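Local coordinates for protein alpha-L-arabinofuranosidase B (Aspergillus kawachii, PDB 6SXT) that hydrolyses terminal non-reducing alpha-L-arabinofuranosides in arabinan, arabinogalactan and arabinoxylan, with a catalytic domain followed by an arabinose-binding domain, at residues 444-449 with 470-475; 355-360 with 450-455; 335-340 with 474-479. One frame throughout, in Å; residues are numbered along the deposited sequence.

Interaction 1 of 3, residues 444-449 with 470-475; sequences YFRHYE and NNDVSF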
ATOM      1  N   TYR A 444      -9.662   9.439   6.800  1.00 16.43           N
ATOM      2  CA  TYR A 444      -9.344  10.741   7.358  1.00 16.20           C
ATOM      3  C   TYR A 444     -10.056  10.934   8.687  1.00 16.92           C
ATOM      4  O   TYR A 444     -11.134  10.383   8.861  1.00 18.00           O
ATOM      5  CB  TYR A 444      -9.849  11.855   6.440  1.00 17.10           C
ATOM      6  CG  TYR A 444      -9.112  11.982   5.123  1.00 17.17           C
ATOM      7  CD1 TYR A 444      -9.411  11.172   4.067  1.00 17.34           C
ATOM      8  CD2 TYR A 444      -8.128  12.940   4.969  1.00 17.37           C
ATOM      9  CE1 TYR A 444      -8.661  11.236   2.902  1.00 18.47           C
ATOM     10  CE2 TYR A 444      -7.424  13.066   3.790  1.00 18.33           C
ATOM     11  CZ  TYR A 444      -7.720  12.220   2.752  1.00 18.17           C
ATOM     12  OH  TYR A 444      -7.014  12.345   1.556  1.00 19.35           O
ATOM     13  N   PHE A 445      -9.446  11.714   9.573  1.00 18.89           N
ATOM     14  CA  PHE A 445     -10.242  12.266  10.718  1.00 18.07           C
ATOM     15  C   PHE A 445     -11.567  12.778  10.156  1.00 18.25           C
ATOM     16  O   PHE A 445     -11.545  13.627   9.238  1.00 18.53           O
ATOM     17  CB  PHE A 445      -9.586  13.442  11.426  1.00 19.76           C
ATOM     18  CG  PHE A 445      -8.584  13.153  12.520  1.00 19.40           C
ATOM     19  CD1 PHE A 445      -7.625  12.161  12.447  1.00 17.82           C
ATOM     20  CD2 PHE A 445      -8.621  13.930  13.673  1.00 19.26           C
ATOM     21  CE1 PHE A 445      -6.686  11.985  13.448  1.00 17.75           C
ATOM     22  CE2 PHE A 445      -7.699  13.750  14.679  1.00 19.78           C
ATOM     23  CZ  PHE A 445      -6.756  12.765  14.582  1.00 19.80           C
ATOM     24  N   ARG A 446     -12.694  12.322  10.686  1.00 17.14           N
ATOM     25  CA  ARG A 446     -14.018  12.729  10.177  1.00 17.99           C
ATOM     26  C   ARG A 446     -15.000  12.721  11.351  1.00 18.40           C
ATOM     27  O   ARG A 446     -15.118  11.665  12.002  1.00 19.43           O
ATOM     28  CB  ARG A 446     -14.497  11.784   9.061  1.00 19.11           C
ATOM     29  CG  ARG A 446     -15.776  12.246   8.348  1.00 18.57           C
ATOM     30  CD  ARG A 446     -17.068  11.598   8.894  1.00 19.67           C
ATOM     31  NE  ARG A 446     -18.157  12.322   8.261  1.00 20.03           N
ATOM     32  CZ  ARG A 446     -18.646  12.035   7.053  1.00 22.14           C
ATOM     33  NH1 ARG A 446     -18.360  10.890   6.468  1.00 21.55           N
ATOM     34  NH2 ARG A 446     -19.489  12.891   6.490  1.00 23.83           N
ATOM     35  N   HIS A 447     -15.676  13.849  11.578  1.00 19.52           N
ATOM     36  CA  HIS A 447     -16.742  13.896  12.617  1.00 20.02           C
ATOM     37  C   HIS A 447     -18.071  13.444  11.987  1.00 20.65           C
ATOM     38  O   HIS A 447     -18.417  13.804  10.835  1.00 21.21           O
ATOM     39  CB  HIS A 447     -16.796  15.221  13.379  1.00 20.88           C
ATOM     40  CG  HIS A 447     -17.209  16.372  12.557  1.00 20.25           C
ATOM     41  ND1 HIS A 447     -18.551  16.656  12.395  1.00 21.70           N
ATOM     42  CD2 HIS A 447     -16.518  17.247  11.784  1.00 22.42           C
ATOM     43  CE1 HIS A 447     -18.657  17.702  11.609  1.00 22.42           C
ATOM     44  NE2 HIS A 447     -17.440  18.064  11.194  1.00 22.13           N
ATOM     45  N   TYR A 448     -18.785  12.617  12.733  1.00 21.21           N
ATOM     46  CA  TYR A 448     -20.083  12.051  12.326  1.00 21.43           C
ATOM     47  C   TYR A 448     -20.913  11.869  13.611  1.00 21.13           C
ATOM     48  O   TYR A 448     -20.522  11.099  14.492  1.00 22.88           O
ATOM     49  CB  TYR A 448     -19.902  10.741  11.556  1.00 21.60           C
ATOM     50  CG  TYR A 448     -21.182  10.187  10.990  1.00 21.07           C
ATOM     51  CD1 TYR A 448     -21.637  10.583   9.751  1.00 24.00           C
ATOM     52  CD2 TYR A 448     -21.916   9.272  11.715  1.00 24.65           C
ATOM     53  CE1 TYR A 448     -22.810  10.054   9.225  1.00 25.53           C
ATOM     54  CE2 TYR A 448     -23.089   8.740  11.204  1.00 28.20           C
ATOM     55  CZ  TYR A 448     -23.531   9.144   9.960  1.00 28.68           C
ATOM     56  OH  TYR A 448     -24.686   8.627   9.450  1.00 33.16           O
ATOM     57  N   GLU A 449     -22.027  12.598  13.653  1.00 23.41           N
ATOM     58  CA  GLU A 449     -22.888  12.715  14.875  1.00 24.22           C
ATOM     59  C   GLU A 449     -21.990  13.125  16.053  1.00 23.49           C
ATOM     60  O   GLU A 449     -22.133  12.563  17.149  1.00 24.26           O
ATOM     61  CB  GLU A 449     -23.671  11.423  15.075  1.00 28.94           C
ATOM     62  CG  GLU A 449     -24.674  11.200  13.948  1.00 32.61           C
ATOM     63  CD  GLU A 449     -25.629  10.032  14.105  1.00 40.25           C
ATOM     64  OE1 GLU A 449     -25.436   9.215  14.986  1.00 45.72           O
ATOM     65  OE2 GLU A 449     -26.573   9.962  13.333  1.00 53.83           O
ATOM     66  N   ASN A 470     -16.254  16.392   2.660  1.00 19.52           N
ATOM     67  CA  ASN A 470     -15.156  17.355   2.552  1.00 18.58           C
ATOM     68  C   ASN A 470     -15.173  18.276   3.787  1.00 19.93           C
ATOM     69  O   ASN A 470     -14.112  18.581   4.330  1.00 20.47           O
ATOM     70  CB  ASN A 470     -15.219  18.182   1.281  1.00 20.05           C
ATOM     71  CG  ASN A 470     -14.757  17.413   0.049  1.00 20.39           C
ATOM     72  OD1 ASN A 470     -14.552  16.204   0.094  1.00 21.77           O
ATOM     73  ND2 ASN A 470     -14.578  18.188  -1.013  1.00 23.68           N
ATOM     74  N   ASN A 471     -16.338  18.798   4.169  1.00 20.03           N
ATOM     75  CA  ASN A 471     -16.386  19.713   5.347  1.00 20.49           C
ATOM     76  C   ASN A 471     -16.042  18.950   6.633  1.00 18.54           C
ATOM     77  O   ASN A 471     -15.239  19.499   7.456  1.00 20.50           O
ATOM     78  CB  ASN A 471     -17.766  20.369   5.427  1.00 20.80           C
ATOM     79  CG  ASN A 471     -17.953  21.432   4.377  1.00 20.95           C
ATOM     80  OD1 ASN A 471     -17.004  22.056   3.911  1.00 23.40           O
ATOM     81  ND2 ASN A 471     -19.219  21.715   4.084  1.00 25.40           N
ATOM     82  N   ASP A 472     -16.532  17.733   6.776  1.00 19.39           N
ATOM     83  CA  ASP A 472     -16.424  16.932   8.024  1.00 19.79           C
ATOM     84  C   ASP A 472     -15.003  16.388   8.215  1.00 21.16           C
ATOM     85  O   ASP A 472     -14.731  15.900   9.317  1.00 19.95           O
ATOM     86  CB  ASP A 472     -17.422  15.796   8.092  1.00 20.15           C
ATOM     87  CG  ASP A 472     -18.903  16.205   8.094  1.00 22.31           C
ATOM     88  OD1 ASP A 472     -19.184  17.452   8.138  1.00 24.13           O
ATOM     89  OD2 ASP A 472     -19.707  15.269   8.000  1.00 21.16           O
ATOM     90  N   VAL A 473     -14.119  16.521   7.206  1.00 19.92           N
ATOM     91  CA  VAL A 473     -12.695  16.123   7.363  1.00 18.22           C
ATOM     92  C   VAL A 473     -11.782  17.341   7.337  1.00 18.22           C
ATOM     93  O   VAL A 473     -10.554  17.152   7.278  1.00 18.05           O
ATOM     94  CB  VAL A 473     -12.281  15.078   6.303  1.00 17.42           C
ATOM     95  CG1 VAL A 473     -13.159  13.857   6.322  1.00 17.77           C
ATOM     96  CG2 VAL A 473     -12.152  15.693   4.904  1.00 19.71           C
ATOM     97  N   SER A 474     -12.298  18.557   7.445  1.00 18.17           N
ATOM     98  CA  SER A 474     -11.494  19.776   7.395  1.00 18.26           C
ATOM     99  C   SER A 474     -11.557  20.448   8.768  1.00 18.53           C
ATOM    100  O   SER A 474     -12.699  20.706   9.246  1.00 19.93           O
ATOM    101  CB  SER A 474     -11.970  20.700   6.307  1.00 19.89           C
ATOM    102  OG  SER A 474     -11.821  20.061   5.011  1.00 19.76           O
ATOM    103  N   PHE A 475     -10.416  20.724   9.351  1.00 19.44           N
ATOM    104  CA  PHE A 475     -10.318  21.318  10.715  1.00 20.91           C
ATOM    105  C   PHE A 475      -9.363  22.480  10.690  1.00 20.00           C
ATOM    106  O   PHE A 475      -8.258  22.388  10.154  1.00 20.42           O
ATOM    107  CB  PHE A 475      -9.847  20.274  11.720  1.00 20.34           C
ATOM    108  CG  PHE A 475     -10.764  19.102  11.789  1.00 19.29           C
ATOM    109  CD1 PHE A 475     -11.893  19.089  12.615  1.00 19.95           C
ATOM    110  CD2 PHE A 475     -10.564  18.000  10.970  1.00 18.84           C
ATOM    111  CE1 PHE A 475     -12.719  17.995  12.670  1.00 20.01           C
ATOM    112  CE2 PHE A 475     -11.403  16.909  11.027  1.00 18.61           C
ATOM    113  CZ  PHE A 475     -12.489  16.888  11.867  1.00 20.16           C
TER
HETATM  114  O   HOH W   1      -9.361  15.034   8.372  1.00 19.33           O
HETATM  115  O   HOH W   2     -15.178  19.873  10.117  1.00 19.97           O

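Interaction 2 of 3, residues 355-360 with 450-455; sequences VNTQVV and NVLYAA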
ATOM      1  N   VAL A 355     -13.041   9.843  21.330  1.00 20.13           N
ATOM      2  CA  VAL A 355     -12.744  11.137  20.691  1.00 17.74           C
ATOM      3  C   VAL A 355     -14.016  11.673  20.040  1.00 18.45           C
ATOM      4  O   VAL A 355     -14.747  10.934  19.319  1.00 19.55           O
ATOM      5  CB  VAL A 355     -11.585  10.955  19.675  1.00 19.76           C
ATOM      6  CG1 VAL A 355     -11.252  12.272  19.042  1.00 18.29           C
ATOM      7  CG2 VAL A 355     -10.386  10.310  20.333  1.00 20.09           C
ATOM      8  N   ASN A 356     -14.333  12.929  20.309  1.00 20.31           N
ATOM      9  CA  ASN A 356     -15.624  13.532  19.932  1.00 19.77           C
ATOM     10  C   ASN A 356     -15.431  14.983  19.558  1.00 19.96           C
ATOM     11  O   ASN A 356     -14.309  15.504  19.585  1.00 20.52           O
ATOM     12  CB  ASN A 356     -16.694  13.288  21.024  1.00 21.34           C
ATOM     13  CG  ASN A 356     -16.277  13.700  22.431  1.00 21.05           C
ATOM     14  OD1 ASN A 356     -16.762  13.036  23.383  1.00 26.38           O
ATOM     15  ND2 ASN A 356     -15.495  14.742  22.552  1.00 17.80           N
ATOM     16  N   THR A 357     -16.536  15.664  19.211  1.00 20.39           N
ATOM     17  CA  THR A 357     -16.497  17.113  19.104  1.00 19.65           C
ATOM     18  C   THR A 357     -17.440  17.673  20.183  1.00 20.93           C
ATOM     19  O   THR A 357     -18.474  17.050  20.430  1.00 22.31           O
ATOM     20  CB  THR A 357     -16.828  17.642  17.712  1.00 20.15           C
ATOM     21  OG1 THR A 357     -18.221  17.444  17.492  1.00 21.16           O
ATOM     22  CG2 THR A 357     -16.008  16.943  16.630  1.00 19.90           C
ATOM     23  N   GLN A 358     -17.012  18.793  20.707  1.00 22.49           N
ATOM     24  CA  GLN A 358     -17.755  19.549  21.734  1.00 22.61           C
ATOM     25  C   GLN A 358     -17.549  21.030  21.488  1.00 21.19           C
ATOM     26  O   GLN A 358     -16.477  21.497  21.058  1.00 22.37           O
ATOM     27  CB  GLN A 358     -17.236  19.107  23.105  1.00 22.18           C
ATOM     28  CG  GLN A 358     -17.515  17.660  23.414  1.00 23.37           C
ATOM     29  CD  GLN A 358     -17.122  17.290  24.834  1.00 26.00           C
ATOM     30  OE1 GLN A 358     -17.648  17.863  25.799  1.00 24.38           O
ATOM     31  NE2 GLN A 358     -16.221  16.335  24.988  1.00 22.55           N
ATOM     32  N   VAL A 359     -18.554  21.815  21.872  1.00 24.30           N
ATOM     33  CA  VAL A 359     -18.439  23.273  21.958  1.00 23.70           C
ATOM     34  C   VAL A 359     -17.420  23.546  23.056  1.00 25.21           C
ATOM     35  O   VAL A 359     -17.570  23.031  24.188  1.00 26.36           O
ATOM     36  CB  VAL A 359     -19.795  23.953  22.268  1.00 26.16           C
ATOM     37  CG1 VAL A 359     -19.613  25.447  22.465  1.00 28.27           C
ATOM     38  CG2 VAL A 359     -20.852  23.641  21.219  1.00 26.64           C
ATOM     39  N   VAL A 360     -16.425  24.320  22.723  1.00 24.60           N
ATOM     40  CA  VAL A 360     -15.383  24.746  23.666  1.00 24.09           C
ATOM     41  C   VAL A 360     -15.198  26.244  23.472  1.00 30.06           C
ATOM     42  O   VAL A 360     -15.026  26.712  22.328  1.00 27.02           O
ATOM     43  CB  VAL A 360     -14.064  23.974  23.562  1.00 24.22           C
ATOM     44  CG1 VAL A 360     -13.137  24.345  24.709  1.00 24.97           C
ATOM     45  CG2 VAL A 360     -14.292  22.470  23.514  1.00 25.26           C
ATOM     46  N   ASN A 450     -21.057  14.046  15.820  1.00 22.29           N
ATOM     47  CA  ASN A 450     -20.173  14.606  16.853  1.00 22.36           C
ATOM     48  C   ASN A 450     -19.236  13.582  17.476  1.00 21.75           C
ATOM     49  O   ASN A 450     -18.710  13.851  18.556  1.00 21.87           O
ATOM     50  CB  ASN A 450     -21.034  15.318  17.917  1.00 23.49           C
ATOM     51  CG  ASN A 450     -21.873  16.413  17.301  1.00 26.92           C
ATOM     52  OD1 ASN A 450     -21.483  17.038  16.324  1.00 26.27           O
ATOM     53  ND2 ASN A 450     -22.998  16.742  17.935  1.00 27.65           N
ATOM     54  N   VAL A 451     -18.914  12.500  16.774  1.00 21.05           N
ATOM     55  CA  VAL A 451     -17.923  11.490  17.192  1.00 19.82           C
ATOM     56  C   VAL A 451     -16.866  11.405  16.071  1.00 21.07           C
ATOM     57  O   VAL A 451     -17.229  11.623  14.900  1.00 21.00           O
ATOM     58  CB  VAL A 451     -18.579  10.140  17.439  1.00 21.08           C
ATOM     59  CG1 VAL A 451     -17.586   9.067  17.817  1.00 22.15           C
ATOM     60  CG2 VAL A 451     -19.669  10.304  18.510  1.00 23.60           C
ATOM     61  N   LEU A 452     -15.630  11.171  16.461  1.00 19.66           N
ATOM     62  CA  LEU A 452     -14.504  11.118  15.470  1.00 18.90           C
ATOM     63  C   LEU A 452     -14.278   9.693  15.007  1.00 20.59           C
ATOM     64  O   LEU A 452     -14.131   8.782  15.779  1.00 19.39           O
ATOM     65  CB  LEU A 452     -13.196  11.710  16.010  1.00 18.31           C
ATOM     66  CG  LEU A 452     -12.934  13.181  15.731  1.00 21.26           C
ATOM     67  CD1 LEU A 452     -12.759  13.498  14.229  1.00 19.92           C
ATOM     68  CD2 LEU A 452     -14.049  14.086  16.260  1.00 22.08           C
ATOM     69  N   TYR A 453     -14.104   9.574  13.678  1.00 19.43           N
ATOM     70  CA  TYR A 453     -13.799   8.309  12.998  1.00 18.03           C
ATOM     71  C   TYR A 453     -12.637   8.540  12.019  1.00 17.46           C
ATOM     72  O   TYR A 453     -12.325   9.678  11.731  1.00 18.28           O
ATOM     73  CB  TYR A 453     -15.019   7.790  12.235  1.00 19.72           C
ATOM     74  CG  TYR A 453     -16.225   7.532  13.113  1.00 19.69           C
ATOM     75  CD1 TYR A 453     -16.363   6.327  13.748  1.00 21.12           C
ATOM     76  CD2 TYR A 453     -17.171   8.528  13.323  1.00 21.86           C
ATOM     77  CE1 TYR A 453     -17.436   6.090  14.596  1.00 23.57           C
ATOM     78  CE2 TYR A 453     -18.236   8.307  14.208  1.00 20.43           C
ATOM     79  CZ  TYR A 453     -18.373   7.082  14.820  1.00 26.18           C
ATOM     80  OH  TYR A 453     -19.452   6.847  15.655  1.00 24.96           O
ATOM     81  N   ALA A 454     -12.047   7.432  11.601  1.00 18.68           N
ATOM     82  CA  ALA A 454     -11.178   7.417  10.401  1.00 18.56           C
ATOM     83  C   ALA A 454     -12.086   6.951   9.258  1.00 16.69           C
ATOM     84  O   ALA A 454     -12.343   5.761   9.135  1.00 18.20           O
ATOM     85  CB  ALA A 454      -9.997   6.517  10.646  1.00 18.62           C
ATOM     86  N   ALA A 455     -12.665   7.910   8.567  1.00 17.97           N
ATOM     87  CA  ALA A 455     -13.734   7.658   7.570  1.00 18.74           C
ATOM     88  C   ALA A 455     -13.168   7.808   6.153  1.00 16.27           C
ATOM     89  O   ALA A 455     -12.334   8.704   5.907  1.00 17.38           O
ATOM     90  CB  ALA A 455     -14.865   8.635   7.734  1.00 19.13           C
TER
HETATM   91  O   HOH W   3     -19.312  17.958  15.051  1.00 23.17           O

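Interaction 3 of 3, residues 335-340 with 474-479; sequences SLRVTT and SFEIET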
ATOM      1  N   SER A 335      -5.542  23.310  19.253  1.00 20.49           N
ATOM      2  CA  SER A 335      -6.930  22.859  19.279  1.00 20.98           C
ATOM      3  C   SER A 335      -7.372  22.807  17.814  1.00 22.07           C
ATOM      4  O   SER A 335      -6.838  23.578  16.990  1.00 23.96           O
ATOM      5  CB  SER A 335      -7.834  23.744  20.151  1.00 24.20           C
ATOM      6  OG  SER A 335      -7.406  23.620  21.521  1.00 23.66           O
ATOM      7  N   LEU A 336      -8.278  21.916  17.523  1.00 20.95           N
ATOM      8  CA  LEU A 336      -8.702  21.621  16.115  1.00 20.74           C
ATOM      9  C   LEU A 336     -10.194  21.913  16.047  1.00 18.79           C
ATOM     10  O   LEU A 336     -11.036  21.198  16.643  1.00 20.24           O
ATOM     11  CB  LEU A 336      -8.344  20.157  15.781  1.00 19.70           C
ATOM     12  CG  LEU A 336      -6.854  19.870  15.783  1.00 21.24           C
ATOM     13  CD1 LEU A 336      -6.599  18.387  15.715  1.00 23.57           C
ATOM     14  CD2 LEU A 336      -6.143  20.566  14.630  1.00 24.11           C
ATOM     15  N   ARG A 337     -10.547  22.916  15.261  1.00 19.52           N
ATOM     16  CA  ARG A 337     -11.930  23.432  15.194  1.00 20.70           C
ATOM     17  C   ARG A 337     -12.677  22.873  13.991  1.00 22.32           C
ATOM     18  O   ARG A 337     -12.091  22.857  12.880  1.00 21.17           O
ATOM     19  CB  ARG A 337     -11.930  24.956  15.116  1.00 21.28           C
ATOM     20  CG  ARG A 337     -13.343  25.516  15.276  1.00 22.82           C
ATOM     21  CD  ARG A 337     -13.390  27.032  15.352  1.00 23.42           C
ATOM     22  NE  ARG A 337     -12.795  27.657  14.184  1.00 26.83           N
ATOM     23  CZ  ARG A 337     -13.382  27.771  12.996  1.00 27.40           C
ATOM     24  NH1 ARG A 337     -14.592  27.309  12.795  1.00 28.93           N
ATOM     25  NH2 ARG A 337     -12.743  28.378  12.015  1.00 28.99           N
ATOM     26  N   VAL A 338     -13.877  22.381  14.228  1.00 19.93           N
ATOM     27  CA  VAL A 338     -14.804  21.902  13.177  1.00 21.60           C
ATOM     28  C   VAL A 338     -15.140  23.035  12.220  1.00 22.41           C
ATOM     29  O   VAL A 338     -15.326  24.207  12.668  1.00 22.21           O
ATOM     30  CB  VAL A 338     -16.042  21.294  13.821  1.00 20.20           C
ATOM     31  CG1 VAL A 338     -17.114  20.985  12.824  1.00 21.70           C
ATOM     32  CG2 VAL A 338     -15.709  20.046  14.598  1.00 20.02           C
ATOM     33  N   THR A 339     -15.218  22.744  10.918  1.00 22.15           N
ATOM     34  CA  THR A 339     -15.489  23.788   9.902  1.00 22.38           C
ATOM     35  C   THR A 339     -16.819  23.524   9.223  1.00 20.80           C
ATOM     36  O   THR A 339     -17.236  24.390   8.436  1.00 24.50           O
ATOM     37  CB  THR A 339     -14.349  23.925   8.873  1.00 22.27           C
ATOM     38  OG1 THR A 339     -14.349  22.731   8.071  1.00 21.62           O
ATOM     39  CG2 THR A 339     -13.023  24.195   9.520  1.00 22.34           C
ATOM     40  N   THR A 340     -17.486  22.449   9.517  1.00 20.87           N
ATOM     41  CA  THR A 340     -18.763  22.073   8.916  1.00 22.33           C
ATOM     42  C   THR A 340     -19.799  23.101   9.357  1.00 26.76           C
ATOM     43  O   THR A 340     -20.004  23.277  10.566  1.00 24.60           O
ATOM     44  CB  THR A 340     -19.196  20.689   9.337  1.00 22.55           C
ATOM     45  OG1 THR A 340     -18.178  19.735   8.954  1.00 22.61           O
ATOM     46  CG2 THR A 340     -20.527  20.315   8.732  1.00 24.39           C
ATOM     47  N   SER A 474     -12.298  18.557   7.445  1.00 18.17           N
ATOM     48  CA  SER A 474     -11.494  19.776   7.395  1.00 18.26           C
ATOM     49  C   SER A 474     -11.557  20.448   8.768  1.00 18.53           C
ATOM     50  O   SER A 474     -12.699  20.706   9.246  1.00 19.93           O
ATOM     51  CB  SER A 474     -11.970  20.700   6.307  1.00 19.89           C
ATOM     52  OG  SER A 474     -11.821  20.061   5.011  1.00 19.76           O
ATOM     53  N   PHE A 475     -10.416  20.724   9.351  1.00 19.44           N
ATOM     54  CA  PHE A 475     -10.318  21.318  10.715  1.00 20.91           C
ATOM     55  C   PHE A 475      -9.363  22.480  10.690  1.00 20.00           C
ATOM     56  O   PHE A 475      -8.258  22.388  10.154  1.00 20.42           O
ATOM     57  CB  PHE A 475      -9.847  20.274  11.720  1.00 20.34           C
ATOM     58  CG  PHE A 475     -10.764  19.102  11.789  1.00 19.29           C
ATOM     59  CD1 PHE A 475     -11.893  19.089  12.615  1.00 19.95           C
ATOM     60  CD2 PHE A 475     -10.564  18.000  10.970  1.00 18.84           C
ATOM     61  CE1 PHE A 475     -12.719  17.995  12.670  1.00 20.01           C
ATOM     62  CE2 PHE A 475     -11.403  16.909  11.027  1.00 18.61           C
ATOM     63  CZ  PHE A 475     -12.489  16.888  11.867  1.00 20.16           C
ATOM     64  N   GLU A 476      -9.739  23.592  11.330  1.00 20.20           N
ATOM     65  CA  GLU A 476      -8.824  24.726  11.500  1.00 20.05           C
ATOM     66  C   GLU A 476      -7.928  24.501  12.701  1.00 21.56           C
ATOM     67  O   GLU A 476      -8.415  24.051  13.759  1.00 23.94           O
ATOM     68  CB  GLU A 476      -9.614  26.021  11.666  1.00 24.42           C
ATOM     69  CG  GLU A 476     -10.218  26.522  10.363  1.00 29.95           C
ATOM     70  CD  GLU A 476      -9.247  27.222   9.424  1.00 29.84           C
ATOM     71  OE1 GLU A 476      -8.037  27.285   9.705  1.00 29.86           O
ATOM     72  OE2 GLU A 476      -9.745  27.731   8.402  1.00 34.53           O
ATOM     73  N   ILE A 477      -6.664  24.824  12.555  1.00 21.23           N
ATOM     74  CA  ILE A 477      -5.628  24.675  13.605  1.00 22.32           C
ATOM     75  C   ILE A 477      -5.623  25.993  14.370  1.00 24.55           C
ATOM     76  O   ILE A 477      -5.340  27.042  13.776  1.00 24.76           O
ATOM     77  CB  ILE A 477      -4.253  24.370  13.028  1.00 22.65           C
ATOM     78  CG1 ILE A 477      -4.255  23.131  12.132  1.00 23.01           C
ATOM     79  CG2 ILE A 477      -3.225  24.261  14.147  1.00 24.37           C
ATOM     80  CD1 ILE A 477      -3.024  23.032  11.255  1.00 23.04           C
ATOM     81  N   GLU A 478      -5.939  25.894  15.661  1.00 23.85           N
ATOM     82  CA  GLU A 478      -6.024  27.078  16.539  1.00 24.82           C
ATOM     83  C   GLU A 478      -5.080  26.900  17.714  1.00 23.96           C
ATOM     84  O   GLU A 478      -4.642  25.802  18.014  1.00 22.91           O
ATOM     85  CB  GLU A 478      -7.479  27.321  16.906  1.00 26.96           C
ATOM     86  CG  GLU A 478      -8.179  27.875  15.695  1.00 34.75           C
ATOM     87  CD  GLU A 478      -9.618  28.249  15.816  1.00 39.85           C
ATOM     88  OE1 GLU A 478     -10.142  28.195  16.967  1.00 47.02           O
ATOM     89  OE2 GLU A 478     -10.173  28.584  14.759  1.00 35.94           O
ATOM     90  N   THR A 479      -4.782  28.026  18.352  1.00 24.57           N
ATOM     91  CA  THR A 479      -4.126  28.041  19.677  1.00 26.66           C
ATOM     92  C   THR A 479      -4.838  27.051  20.609  1.00 21.37           C
ATOM     93  O   THR A 479      -6.065  27.030  20.626  1.00 24.88           O
ATOM     94  CB  THR A 479      -4.248  29.455  20.276  1.00 30.70           C
ATOM     95  OG1 THR A 479      -3.737  30.389  19.324  1.00 34.78           O
ATOM     96  CG2 THR A 479      -3.478  29.584  21.564  1.00 34.01           C
TER
HETATM   97  O   HOH W   4     -12.601  28.390   8.713  1.00 42.88           O
HETATM   98  O   HOH W   2     -15.178  19.873  10.117  1.00 19.97           O

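Interaction 1 of 3, residues 444-449 with 470-475
D472 lays its CB over one face of the H447 imidazole, a CH-pi contact 4.1 Å from CB to the ring centroid, 20° off the normal. This is a binding site of the beta-trefoil arabinose-binding domain: H447 and D472 are both substrate-binding residues, one from strand 444-448, the other the last residue of the short helix 469-472. D472 CG is anti to its own carbonyl carbon (chi1 -62°), and the carboxylate divides its work. OD2 takes NH2 of R446 in a salt bridge of 2.8 Å, coming in on the anti side, 30° out of the carboxylate plane but in the plane of the guanidinium; R446 NE adds a weak second bond. OD1 is held by S468 and T340. R446 NH1 is taken by the carbonyls of F463 and S465, which should help fix the guanidinium. Where the chain leaves the helix, V473 packs CG1 on R446 CG at 3.7 Å, while CE2 of F475 meets F445 CB at 3.9 Å. The backbones join through H447 N to D472 O, 3.2 Å, and one water donates to both F445 O and V473 O, 2.7 Å from each.

Interaction 2 of 3, residues 355-360 with 450-455
N450 starts the second segment in a turn, with phi and psi both positive, and its carbonyl O receives the backbone N-H of T357 at 2.9 Å. The same residue reaches T357 with its side chain: the two cross at about a right angle, and a water joins them, lying 2.7 Å from T357 OG1 and donating to N450 OD1 over an equal length. T357 OG1 sits between its backbone N and carbonyl carbon (chi1 71°), on the side where N450 passes.

V451 comes next, directly opposite N356 in a single beta bridge, the two CA atoms 4.1 Å apart. Its CB points away from the other strand, although CG1 still rests against V355 O.

L452, one of the substrate-binding residues, turns back toward strand 355-359. Its N-H bonds V355 O at 3.0 Å, and its side chain fills the angle between V355 and T357. CB lies 3.6 Å from V355 CG1, which is anti to the valine N (chi1 -179°). On the T357 side, L452 CD2 meets T357 CG2 at 3.5 Å, a tight fit for two methyl groups. Beyond L452 the strands diverge, their N-to-C directions 136° apart, well short of antiparallel, and the contact ends.

The arrangement joins two beta-hairpins of the beta-trefoil domain at a short crossing. Strand 355-359 pairs with strand 346-351 on one side, and strand 451-455 with its hairpin partner 444-448; L405 of strand 404-409 packs on both V355 and L452, and H447 of strand 444-448 touches both T357 and L452.

Interaction 3 of 3, residues 335-340 with 474-479
Strands 335-338 and 475-479 run antiparallel, their axes 4.4 Å apart at closest approach, with S335 opposite E478 and R337 opposite E476 as hydrogen-bonded pairs and L336 facing I477 as a non-hydrogen-bonded one. The pairing brings the first and last strands of the beta-trefoil arabinose-binding domain together, so that the beginning and end of this domain close the fold. Both hydrogen-bonded pairs are complete; R337 N to E476 O, for example, is 2.8 Å.

One face of the sheet carries the charges. R337 leaves with CG anti to its backbone N (chi1 -171°), then bends at chi3, and its NE gives E478 OE2 a nearly straight salt-bridge bond of 2.8 Å. The oxygen lies in the guanidinium plane but is itself met from above the carboxylate plane, 36° out of it. Each partner has a further hold: NH1 bonds the carbonyl of T344, and E478 OE1 the hydroxyl of Y347. On its other flank R337 runs alongside E476, with NH2 3.5 Å from E476 CG; their charged ends stay apart, and a water that donates to E476 OE2 makes a weak bond with NH2.

The opposite face is apolar. L336 and I477 point the same way side by side, CD2 to CG1 4.0 Å apart, and V338 CG2 lies 4.1 Å from F475 CE1. I348 of strand 346-351 packs on both L336 and F475.

T339 turns its CB toward 474-479 and sets its methyl CG2 on E476 CG at 3.7 Å. Its hydroxyl OG1 donates to S474 O over 2.9 Å, approaching from above the carbonyl plane.

All three contacts belong to the arabinose-binding domain and meet around H447. Interactions 1 and 3 share S474 and F475 and touch at T340, whose OG1 lies 2.6 Å from D472 OD1 and 2.9 Å from H447 NE2; one water serves both, reaching H447 NE2, T339 N and S474 O. Interaction 2 joins interaction 1 through the hairpin 444-455, where R446 O and Y453 N are 2.9 Å apart, and meets interaction 3 where T357 CG2 packs 3.7 Å from V338 CG2. The substrate-binding residues H447, L452 and D472 are thus set on three neighbouring elements, and a diethylene glycol molecule, probably from the crystallisation liquor, bonds H447 ND1.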